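Local structure of uric acid degradation bifunctional protein PucL (Bacillus subtilis, 6A4M) at residues K5-Y11 / V37-C43; E138-L144 / Q158-D164; Q166-V170 / F232-E236. The protein probably catalyses the oxidation of urate to 5-hydroxyisourate in purine breakdown and, as a bifunctional protein, also a later decarboxylation step. All blocks are in the same frame, centred on the assembly; numbering follows the deposited sequence.

Contact 1 (K5-Y11 / V37-C43); sequences KGNVFAY and VGVDVTC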
loop_
_atom_site.group_PDB
_atom_site.type_symbol
_atom_site.label_atom_id
_atom_site.label_comp_id
_atom_site.label_asym_id
_atom_site.label_seq_id
_atom_site.Cartn_x
_atom_site.Cartn_y
_atom_site.Cartn_z
ATOM N N LYS A 5 -19.380 -9.542 3.228
ATOM C CA LYS A 5 -19.600 -8.195 3.750
ATOM C C LYS A 5 -18.566 -7.229 3.187
ATOM O O LYS A 5 -17.379 -7.557 3.135
ATOM C CB LYS A 5 -19.508 -8.198 5.278
ATOM C CG LYS A 5 -20.316 -7.097 5.951
ATOM C CD LYS A 5 -21.787 -7.465 5.986
ATOM C CE LYS A 5 -22.627 -6.511 6.805
ATOM N NZ LYS A 5 -24.034 -7.002 6.847
ATOM N N GLY A 6 -19.026 -6.048 2.769
ATOM C CA GLY A 6 -18.154 -4.959 2.310
ATOM C C GLY A 6 -18.311 -3.728 3.183
ATOM O O GLY A 6 -19.253 -3.643 3.968
ATOM N N ASN A 7 -17.393 -2.771 3.023
ATOM C CA ASN A 7 -17.340 -1.538 3.829
ATOM C C ASN A 7 -17.327 -1.809 5.339
ATOM O O ASN A 7 -17.991 -1.119 6.112
ATOM C CB ASN A 7 -18.485 -0.569 3.445
ATOM C CG ASN A 7 -18.170 0.274 2.215
ATOM O OD1 ASN A 7 -17.060 0.251 1.685
ATOM N ND2 ASN A 7 -19.157 1.031 1.761
ATOM N N VAL A 8 -16.558 -2.815 5.752
ATOM C CA VAL A 8 -16.392 -3.114 7.167
ATOM C C VAL A 8 -15.230 -2.274 7.687
ATOM O O VAL A 8 -14.071 -2.687 7.625
ATOM C CB VAL A 8 -16.169 -4.618 7.417
ATOM C CG1 VAL A 8 -16.023 -4.901 8.910
ATOM C CG2 VAL A 8 -17.320 -5.422 6.825
ATOM N N PHE A 9 -15.558 -1.078 8.171
ATOM C CA PHE A 9 -14.581 -0.182 8.790
ATOM C C PHE A 9 -14.230 -0.699 10.174
ATOM O O PHE A 9 -15.119 -1.086 10.942
ATOM C CB PHE A 9 -15.133 1.243 8.933
ATOM C CG PHE A 9 -15.158 2.028 7.649
ATOM C CD1 PHE A 9 -16.150 1.805 6.696
ATOM C CD2 PHE A 9 -14.206 3.015 7.402
ATOM C CE1 PHE A 9 -16.184 2.540 5.517
ATOM C CE2 PHE A 9 -14.238 3.755 6.226
ATOM C CZ PHE A 9 -15.231 3.519 5.283
ATOM N N ALA A 10 -12.938 -0.696 10.489
ATOM C CA ALA A 10 -12.458 -1.069 11.811
ATOM C C ALA A 10 -11.259 -0.203 12.173
ATOM O O ALA A 10 -10.277 -0.172 11.433
ATOM C CB ALA A 10 -12.085 -2.544 11.833
ATOM N N TYR A 11 -11.357 0.509 13.294
ATOM C CA TYR A 11 -10.261 1.326 13.819
ATOM C C TYR A 11 -9.736 0.702 15.108
ATOM O O TYR A 11 -10.519 0.368 15.992
ATOM C CB TYR A 11 -10.740 2.754 14.098
ATOM C CG TYR A 11 -11.317 3.447 12.884
ATOM C CD1 TYR A 11 -10.485 4.047 11.942
ATOM C CD2 TYR A 11 -12.694 3.498 12.674
ATOM C CE1 TYR A 11 -11.006 4.678 10.821
ATOM C CE2 TYR A 11 -13.225 4.129 11.559
ATOM C CZ TYR A 11 -12.376 4.718 10.634
ATOM O OH TYR A 11 -12.891 5.341 9.521
ATOM N N VAL A 37 -4.791 2.962 14.034
ATOM C CA VAL A 37 -4.773 2.242 12.772
ATOM C C VAL A 37 -6.220 2.108 12.309
ATOM O O VAL A 37 -7.107 1.800 13.109
ATOM C CB VAL A 37 -4.128 0.848 12.946
ATOM C CG1 VAL A 37 -4.277 -0.003 11.687
ATOM C CG2 VAL A 37 -2.658 0.997 13.322
ATOM N N GLY A 38 -6.451 2.355 11.025
ATOM C CA GLY A 38 -7.763 2.198 10.419
ATOM C C GLY A 38 -7.644 1.281 9.223
ATOM O O GLY A 38 -6.678 1.374 8.464
ATOM N N VAL A 39 -8.623 0.395 9.061
ATOM C CA VAL A 39 -8.666 -0.507 7.922
ATOM C C VAL A 39 -10.103 -0.685 7.439
ATOM O O VAL A 39 -11.053 -0.647 8.227
ATOM C CB VAL A 39 -8.014 -1.873 8.241
ATOM C CG1 VAL A 39 -8.839 -2.672 9.247
ATOM C CG2 VAL A 39 -7.789 -2.679 6.964
ATOM N N ASP A 40 -10.237 -0.882 6.131
ATOM C CA ASP A 40 -11.516 -1.069 5.480
ATOM C C ASP A 40 -11.539 -2.469 4.879
ATOM O O ASP A 40 -10.915 -2.719 3.842
ATOM C CB ASP A 40 -11.689 -0.006 4.405
ATOM C CG ASP A 40 -13.119 0.238 4.082
ATOM O OD1 ASP A 40 -13.766 -0.655 3.499
ATOM O OD2 ASP A 40 -13.599 1.328 4.434
ATOM N N VAL A 41 -12.242 -3.381 5.549
ATOM C CA VAL A 41 -12.239 -4.784 5.164
ATOM C C VAL A 41 -13.394 -5.088 4.217
ATOM O O VAL A 41 -14.528 -4.659 4.449
ATOM C CB VAL A 41 -12.303 -5.723 6.387
ATOM C CG1 VAL A 41 -12.294 -7.188 5.946
ATOM C CG2 VAL A 41 -11.140 -5.434 7.330
ATOM N N THR A 42 -13.071 -5.804 3.141
ATOM C CA THR A 42 -14.047 -6.484 2.301
ATOM C C THR A 42 -13.814 -7.986 2.501
ATOM O O THR A 42 -12.669 -8.450 2.440
ATOM C CB THR A 42 -13.862 -6.119 0.815
ATOM O OG1 THR A 42 -13.846 -4.694 0.668
ATOM C CG2 THR A 42 -14.985 -6.706 -0.040
ATOM N N CYS A 43 -14.890 -8.731 2.757
ATOM C CA CYS A 43 -14.809 -10.172 3.000
ATOM C C CYS A 43 -15.744 -10.927 2.057
ATOM O O CYS A 43 -16.921 -10.593 1.959
ATOM C CB CYS A 43 -15.166 -10.483 4.449
ATOM S SG CYS A 43 -14.935 -12.220 4.887
#

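Contact 2 (E138-L144 / Q158-D164); sequences ERSRSVL and QYSEIMD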
loop_
_atom_site.group_PDB
_atom_site.type_symbol
_atom_site.label_atom_id
_atom_site.label_comp_id
_atom_site.label_asym_id
_atom_site.label_seq_id
_atom_site.Cartn_x
_atom_site.Cartn_y
_atom_site.Cartn_z
ATOM N N GLU A 138 -2.147 8.919 -0.971
ATOM C CA GLU A 138 -1.877 7.492 -1.191
ATOM C C GLU A 138 -2.111 6.639 0.060
ATOM O O GLU A 138 -1.986 7.117 1.188
ATOM C CB GLU A 138 -0.461 7.253 -1.756
ATOM C CG GLU A 138 0.711 7.518 -0.810
ATOM C CD GLU A 138 1.224 8.945 -0.828
ATOM O OE1 GLU A 138 0.476 9.863 -1.218
ATOM O OE2 GLU A 138 2.390 9.147 -0.437
ATOM N N ARG A 139 -2.454 5.376 -0.165
ATOM C CA ARG A 139 -2.854 4.462 0.907
ATOM C C ARG A 139 -2.509 3.034 0.526
ATOM O O ARG A 139 -2.666 2.643 -0.634
ATOM C CB ARG A 139 -4.360 4.580 1.175
ATOM C CG ARG A 139 -5.226 4.404 -0.067
ATOM C CD ARG A 139 -6.621 4.981 0.100
ATOM N NE ARG A 139 -7.260 5.180 -1.202
ATOM C CZ ARG A 139 -7.127 6.259 -1.982
ATOM N NH1 ARG A 139 -6.373 7.303 -1.621
ATOM N NH2 ARG A 139 -7.767 6.296 -3.151
ATOM N N SER A 140 -2.037 2.257 1.496
ATOM C CA SER A 140 -1.712 0.861 1.242
ATOM C C SER A 140 -2.988 0.026 1.180
ATOM O O SER A 140 -4.014 0.391 1.765
ATOM C CB SER A 140 -0.738 0.303 2.288
ATOM O OG SER A 140 -1.315 0.261 3.577
ATOM N N ARG A 141 -2.920 -1.072 0.433
ATOM C CA ARG A 141 -3.992 -2.060 0.383
ATOM C C ARG A 141 -3.363 -3.441 0.311
ATOM O O ARG A 141 -2.323 -3.613 -0.329
ATOM C CB ARG A 141 -4.905 -1.831 -0.828
ATOM C CG ARG A 141 -6.175 -2.676 -0.823
ATOM C CD ARG A 141 -7.062 -2.395 -2.028
ATOM N NE ARG A 141 -6.590 -3.108 -3.220
ATOM C CZ ARG A 141 -7.301 -3.959 -3.973
ATOM N NH1 ARG A 141 -8.580 -4.231 -3.728
ATOM N NH2 ARG A 141 -6.716 -4.545 -5.014
ATOM N N SER A 142 -3.994 -4.412 0.969
ATOM C CA SER A 142 -3.548 -5.806 0.936
ATOM C C SER A 142 -4.703 -6.726 0.562
ATOM O O SER A 142 -5.825 -6.552 1.041
ATOM C CB SER A 142 -2.967 -6.215 2.289
ATOM O OG SER A 142 -1.810 -5.453 2.584
ATOM N N VAL A 143 -4.415 -7.692 -0.307
ATOM C CA VAL A 143 -5.362 -8.731 -0.691
ATOM C C VAL A 143 -4.785 -10.085 -0.282
ATOM O O VAL A 143 -3.585 -10.328 -0.425
ATOM C CB VAL A 143 -5.635 -8.712 -2.213
ATOM C CG1 VAL A 143 -6.656 -9.779 -2.601
ATOM C CG2 VAL A 143 -6.104 -7.327 -2.637
ATOM N N LEU A 144 -5.646 -10.955 0.237
ATOM C CA LEU A 144 -5.261 -12.313 0.597
ATOM C C LEU A 144 -6.369 -13.270 0.202
ATOM O O LEU A 144 -7.524 -13.065 0.579
ATOM C CB LEU A 144 -5.014 -12.417 2.100
ATOM C CG LEU A 144 -4.565 -13.780 2.640
ATOM C CD1 LEU A 144 -3.148 -14.101 2.195
ATOM C CD2 LEU A 144 -4.654 -13.798 4.151
ATOM N N GLN A 158 -1.692 -13.602 -2.790
ATOM C CA GLN A 158 -1.330 -12.625 -1.772
ATOM C C GLN A 158 -0.475 -11.521 -2.379
ATOM O O GLN A 158 0.564 -11.799 -2.977
ATOM C CB GLN A 158 -0.556 -13.281 -0.626
ATOM C CG GLN A 158 -0.299 -12.335 0.546
ATOM C CD GLN A 158 0.950 -12.666 1.335
ATOM O OE1 GLN A 158 0.883 -12.890 2.541
ATOM N NE2 GLN A 158 2.096 -12.700 0.661
ATOM N N TYR A 159 -0.915 -10.278 -2.219
ATOM C CA TYR A 159 -0.088 -9.122 -2.553
ATOM C C TYR A 159 -0.455 -7.928 -1.695
ATOM O O TYR A 159 -1.565 -7.845 -1.169
ATOM C CB TYR A 159 -0.201 -8.766 -4.040
ATOM C CG TYR A 159 -1.579 -8.359 -4.511
ATOM C CD1 TYR A 159 -1.976 -7.016 -4.504
ATOM C CD2 TYR A 159 -2.480 -9.305 -4.994
ATOM C CE1 TYR A 159 -3.237 -6.637 -4.948
ATOM C CE2 TYR A 159 -3.742 -8.936 -5.442
ATOM C CZ TYR A 159 -4.118 -7.604 -5.419
ATOM O OH TYR A 159 -5.369 -7.238 -5.860
ATOM N N SER A 160 0.509 -7.027 -1.543
ATOM C CA SER A 160 0.296 -5.732 -0.922
ATOM C C SER A 160 0.562 -4.665 -1.963
ATOM O O SER A 160 1.265 -4.898 -2.944
ATOM C CB SER A 160 1.201 -5.553 0.285
ATOM O OG SER A 160 0.787 -6.412 1.329
ATOM N N GLU A 161 -0.001 -3.491 -1.732
ATOM C CA GLU A 161 -0.114 -2.481 -2.766
ATOM C C GLU A 161 -0.080 -1.091 -2.162
ATOM O O GLU A 161 -0.579 -0.894 -1.056
ATOM C CB GLU A 161 -1.444 -2.699 -3.488
ATOM C CG GLU A 161 -1.643 -1.897 -4.760
ATOM C CD GLU A 161 -2.872 -2.338 -5.539
ATOM O OE1 GLU A 161 -3.788 -2.951 -4.941
ATOM O OE2 GLU A 161 -2.922 -2.061 -6.759
ATOM N N ILE A 162 0.519 -0.136 -2.869
ATOM C CA ILE A 162 0.271 1.285 -2.579
ATOM C C ILE A 162 -0.538 1.876 -3.727
ATOM O O ILE A 162 -0.169 1.730 -4.891
ATOM C CB ILE A 162 1.544 2.115 -2.276
ATOM C CG1 ILE A 162 1.137 3.523 -1.829
ATOM C CG2 ILE A 162 2.502 2.195 -3.461
ATOM C CD1 ILE A 162 2.224 4.274 -1.111
ATOM N N MET A 163 -1.646 2.526 -3.378
ATOM C CA MET A 163 -2.615 3.020 -4.347
ATOM C C MET A 163 -2.634 4.532 -4.402
ATOM O O MET A 163 -2.298 5.198 -3.429
ATOM C CB MET A 163 -4.019 2.582 -3.953
ATOM C CG MET A 163 -4.192 1.103 -3.682
ATOM S SD MET A 163 -5.938 0.664 -3.736
ATOM C CE MET A 163 -6.671 1.832 -2.589
ATOM N N ASP A 164 -3.073 5.051 -5.544
ATOM C CA ASP A 164 -3.400 6.468 -5.718
ATOM C C ASP A 164 -2.237 7.406 -5.341
ATOM O O ASP A 164 -2.414 8.401 -4.627
ATOM C CB ASP A 164 -4.699 6.799 -4.952
ATOM C CG ASP A 164 -5.458 8.000 -5.538
ATOM O OD1 ASP A 164 -6.191 8.663 -4.767
ATOM O OD2 ASP A 164 -5.344 8.285 -6.755
#

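Contact 3 (Q166-V170 / F232-E236); sequences QLVKV and FHELE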
loop_
_atom_site.group_PDB
_atom_site.type_symbol
_atom_site.label_atom_id
_atom_site.label_comp_id
_atom_site.label_asym_id
_atom_site.label_seq_id
_atom_site.Cartn_x
_atom_site.Cartn_y
_atom_site.Cartn_z
ATOM N N GLN A 166 -0.014 10.105 -6.590
ATOM C CA GLN A 166 -0.117 11.121 -7.639
ATOM C C GLN A 166 1.105 12.037 -7.613
ATOM O O GLN A 166 1.233 12.871 -6.718
ATOM C CB GLN A 166 -1.402 11.928 -7.453
ATOM C CG GLN A 166 -2.664 11.071 -7.400
ATOM C CD GLN A 166 -3.948 11.883 -7.388
ATOM O OE1 GLN A 166 -3.928 13.107 -7.500
ATOM N NE2 GLN A 166 -5.075 11.198 -7.255
ATOM N N LEU A 167 1.991 11.874 -8.601
ATOM C CA LEU A 167 3.288 12.558 -8.630
ATOM C C LEU A 167 3.482 13.379 -9.897
ATOM O O LEU A 167 3.353 12.851 -10.999
ATOM C CB LEU A 167 4.419 11.533 -8.538
ATOM C CG LEU A 167 4.451 10.661 -7.284
ATOM C CD1 LEU A 167 5.571 9.636 -7.401
ATOM C CD2 LEU A 167 4.622 11.511 -6.034
ATOM N N VAL A 168 3.823 14.657 -9.726
ATOM C CA VAL A 168 4.139 15.561 -10.838
ATOM C C VAL A 168 5.608 15.990 -10.759
ATOM O O VAL A 168 6.079 16.408 -9.698
ATOM C CB VAL A 168 3.189 16.792 -10.893
ATOM C CG1 VAL A 168 3.350 17.719 -9.687
ATOM C CG2 VAL A 168 3.387 17.573 -12.188
ATOM N N LYS A 169 6.328 15.866 -11.875
ATOM C CA LYS A 169 7.721 16.317 -11.965
ATOM C C LYS A 169 7.841 17.518 -12.904
ATOM O O LYS A 169 7.561 17.403 -14.101
ATOM C CB LYS A 169 8.633 15.188 -12.446
ATOM C CG LYS A 169 10.109 15.563 -12.440
ATOM C CD LYS A 169 11.008 14.408 -12.830
ATOM C CE LYS A 169 12.468 14.786 -12.624
ATOM N NZ LYS A 169 13.402 13.823 -13.264
ATOM N N VAL A 170 8.263 18.656 -12.354
ATOM C CA VAL A 170 8.573 19.850 -13.155
ATOM C C VAL A 170 9.952 19.710 -13.809
ATOM O O VAL A 170 10.869 19.139 -13.212
ATOM C CB VAL A 170 8.493 21.157 -12.325
ATOM C CG1 VAL A 170 7.130 21.276 -11.651
ATOM C CG2 VAL A 170 9.624 21.256 -11.302
ATOM N N PHE A 232 12.624 8.540 -10.719
ATOM C CA PHE A 232 11.715 9.584 -11.255
ATOM C C PHE A 232 12.365 10.947 -11.094
ATOM O O PHE A 232 12.492 11.675 -12.073
ATOM C CB PHE A 232 10.302 9.587 -10.613
ATOM C CG PHE A 232 9.269 10.441 -11.329
ATOM C CD1 PHE A 232 9.378 10.792 -12.684
ATOM C CD2 PHE A 232 8.141 10.871 -10.630
ATOM C CE1 PHE A 232 8.400 11.567 -13.300
ATOM C CE2 PHE A 232 7.162 11.641 -11.246
ATOM C CZ PHE A 232 7.290 11.987 -12.585
ATOM N N HIS A 233 12.759 11.292 -9.867
ATOM C CA HIS A 233 13.597 12.469 -9.629
ATOM C C HIS A 233 14.900 12.375 -10.416
ATOM O O HIS A 233 15.259 13.309 -11.130
ATOM C CB HIS A 233 13.919 12.636 -8.138
ATOM C CG HIS A 233 14.886 13.747 -7.846
ATOM N ND1 HIS A 233 16.181 13.758 -8.318
ATOM C CD2 HIS A 233 14.746 14.878 -7.120
ATOM C CE1 HIS A 233 16.793 14.853 -7.904
ATOM N NE2 HIS A 233 15.945 15.549 -7.171
ATOM N N GLU A 234 15.606 11.255 -10.266
ATOM C CA GLU A 234 16.944 11.099 -10.847
ATOM C C GLU A 234 16.948 10.819 -12.352
ATOM O O GLU A 234 17.898 11.197 -13.038
ATOM C CB GLU A 234 17.750 10.028 -10.097
ATOM C CG GLU A 234 17.368 8.583 -10.380
ATOM C CD GLU A 234 18.293 7.610 -9.682
ATOM O OE1 GLU A 234 18.926 6.787 -10.378
ATOM O OE2 GLU A 234 18.397 7.673 -8.436
ATOM N N LEU A 235 15.909 10.149 -12.854
ATOM C CA LEU A 235 15.797 9.860 -14.286
ATOM C C LEU A 235 15.513 11.142 -15.066
ATOM O O LEU A 235 14.628 11.912 -14.692
ATOM C CB LEU A 235 14.693 8.837 -14.559
ATOM C CG LEU A 235 14.864 7.450 -13.932
ATOM C CD1 LEU A 235 13.621 6.609 -14.186
ATOM C CD2 LEU A 235 16.105 6.740 -14.455
ATOM N N GLU A 236 16.278 11.363 -16.136
ATOM C CA GLU A 236 16.148 12.560 -16.964
ATOM C C GLU A 236 15.068 12.348 -18.022
ATOM O O GLU A 236 15.156 11.412 -18.817
ATOM C CB GLU A 236 17.482 12.892 -17.641
#

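Contact 1 (K5-Y11 / V37-C43)
Lys5 and Cys43 face each other at one end of an antiparallel ladder, joined by two backbone bonds: Lys5 N to Cys43 O at 3.0 Å and Cys43 N to Lys5 O at 2.8 Å. Val8 with Val41 and Ala10 with Val39 are the other hydrogen-bonded pairs, so six N-H...O=C bonds cross in all. The register slips by one residue between Lys5 and Val8: Gly6 and Asn7 together oppose Thr42, which makes a beta bulge. Inside it, Asn7 has left-handed backbone angles (53/42), and its O receives a weak bond from Phe9 N. A CA-H...O contact runs from Tyr11 CA to Val37 O, 3.3 Å.

On one face Val8 CB rests against Val41 CB at 4.2 Å, and Ala10 CB meets Val39 CG1 at the same separation. On the other, Tyr11 CG stands anti to the carbonyl carbon (chi1 -58°), which brings the ring obliquely to the glycine backbone, Tyr11 CD1 lying 3.6 Å from Gly38 CA. Lys5 NZ bonds Thr65 OG1, and Phe9 O takes a weak bond from Gln73.

Strand 36-45 also pairs with strand 104-121, through Gly38 with Ile112, Asp40 with Glu110 and Thr42 with Thr108. The valine-bearing face packs against helix 64-78, at Ile72 and Leu76, and against helix 84-98, where Phe87 meets Val41 and Phe95 meets Cys43.

Contact 2 (E138-L144 / Q158-D164)
The beta hairpin of strands 139-148 and 153-169 sets Arg141 beside Glu161 as an antiparallel hydrogen-bonded pair, the two strand segments running at 153° to each other. Their side chains run alongside each other, and a bend at chi3 (81°) in Arg141 delivers NE to Glu161 OE1 at 3.3 Å, in the guanidinium plane. NH2 adds a weak bond to the same oxygen, so the salt bridge is forked. Val143 CG2 lies over one guanidinium face, while Val143 CB sits over the Tyr159 ring, 4.0 Å from its centroid, in a CH-pi contact. Met163 SD touches Arg141 CD at 3.7 Å.

Nearer the start of strand 139-148, Arg139 NH2 reaches Asp164 OD1 at 3.3 Å from above the carboxylate plane, and Met163 CE lies 3.7 Å from Arg139 NE. With Arg139 cut back to an alanine, Asp164 OD1 would probably lose its cationic mate and the Met163 methyl the arginine atoms beside it. Asp164 OD2 bonds Gln166. On the face of Ser140 and Ile162, Ser142 OG and Ser160 OG lie 3.0 Å apart, at hydrogen-bonding distance, and Ser160 OG bonds Glu85 of helix 84-98.

Flanked by strands 104-121 and 194-204, this hairpin is central to a broad antiparallel sheet with helices against it, consistent with the tunnelling fold of uricases.

Contact 3 (Q166-V170 / F232-E236)
Lys169 and His233 make the nearest backbone approach, their CA atoms 7.4 Å apart, so residues 166-170 of strand 153-169 and residues 232-236 meet through side chains and not through strand pairing. Leu167 and Lys169 both point toward the other segment, and the intervening Val168 points away, as the alternation of a strand requires.

Lys169 and Phe232 carry the contact between them. The lysine chain is extended from CG to NZ, with CG anti to the backbone N (chi1 -175°), and this full reach lays it past Phe232, the two side chains running in opposite directions. NZ then ends among main-chain carbonyls. It donates to Phe232 O at 2.6 Å, in the carbonyl plane, and to His233 O at 2.9 Å, where the nitrogen stands above the plane of that carbonyl. Leu235 O is also near, but the angle is poor and it is not counted as a bond. Two acceptors thus grip the ammonium group, and three main-chain oxygens close around it would probably suit its positive charge.

The aliphatic part of Lys169 runs alongside the Phe232 ring. Lys169 CB approaches Phe232 CZ obliquely at 3.5 Å, and Lys169 CD makes an off-centre CH-pi contact, 4.3 Å from the ring centroid and 29° from its normal. Leu167 CB comes to the ring edge, near its plane, 3.9 Å from Phe232 CE2.

Around this surface contact, strand 194-204 pairs with strand 153-169 through Leu167 with Val196 and Lys169 with Leu194. Phe232 packs on Leu194 as well, and on Leu243 of helix 240-254, which Leu235 also touches, and Glu234 forms a salt bridge with Arg250 of that helix.

The three contacts follow one another along the chain, each closing before the next opens, and all reach the same antiparallel sheet. Contact 1 pairs strands 3-13 and 36-45 and is linked through strand 104-121 to the hairpin of contact 2, their centres lying 14 Å apart with nearest atoms about 7 Å apart. Contacts 2 and 3 share strand 153-169, with centres 22 Å apart; contact 3 uses its far end to meet helix 221-233. Contacts 1 and 3 lie on opposite sides of the chain's centre, with 33 Å between their centres. Together they follow one continuous sheet across the chain, from strand pairing near the N-terminus to sheet-helix packing.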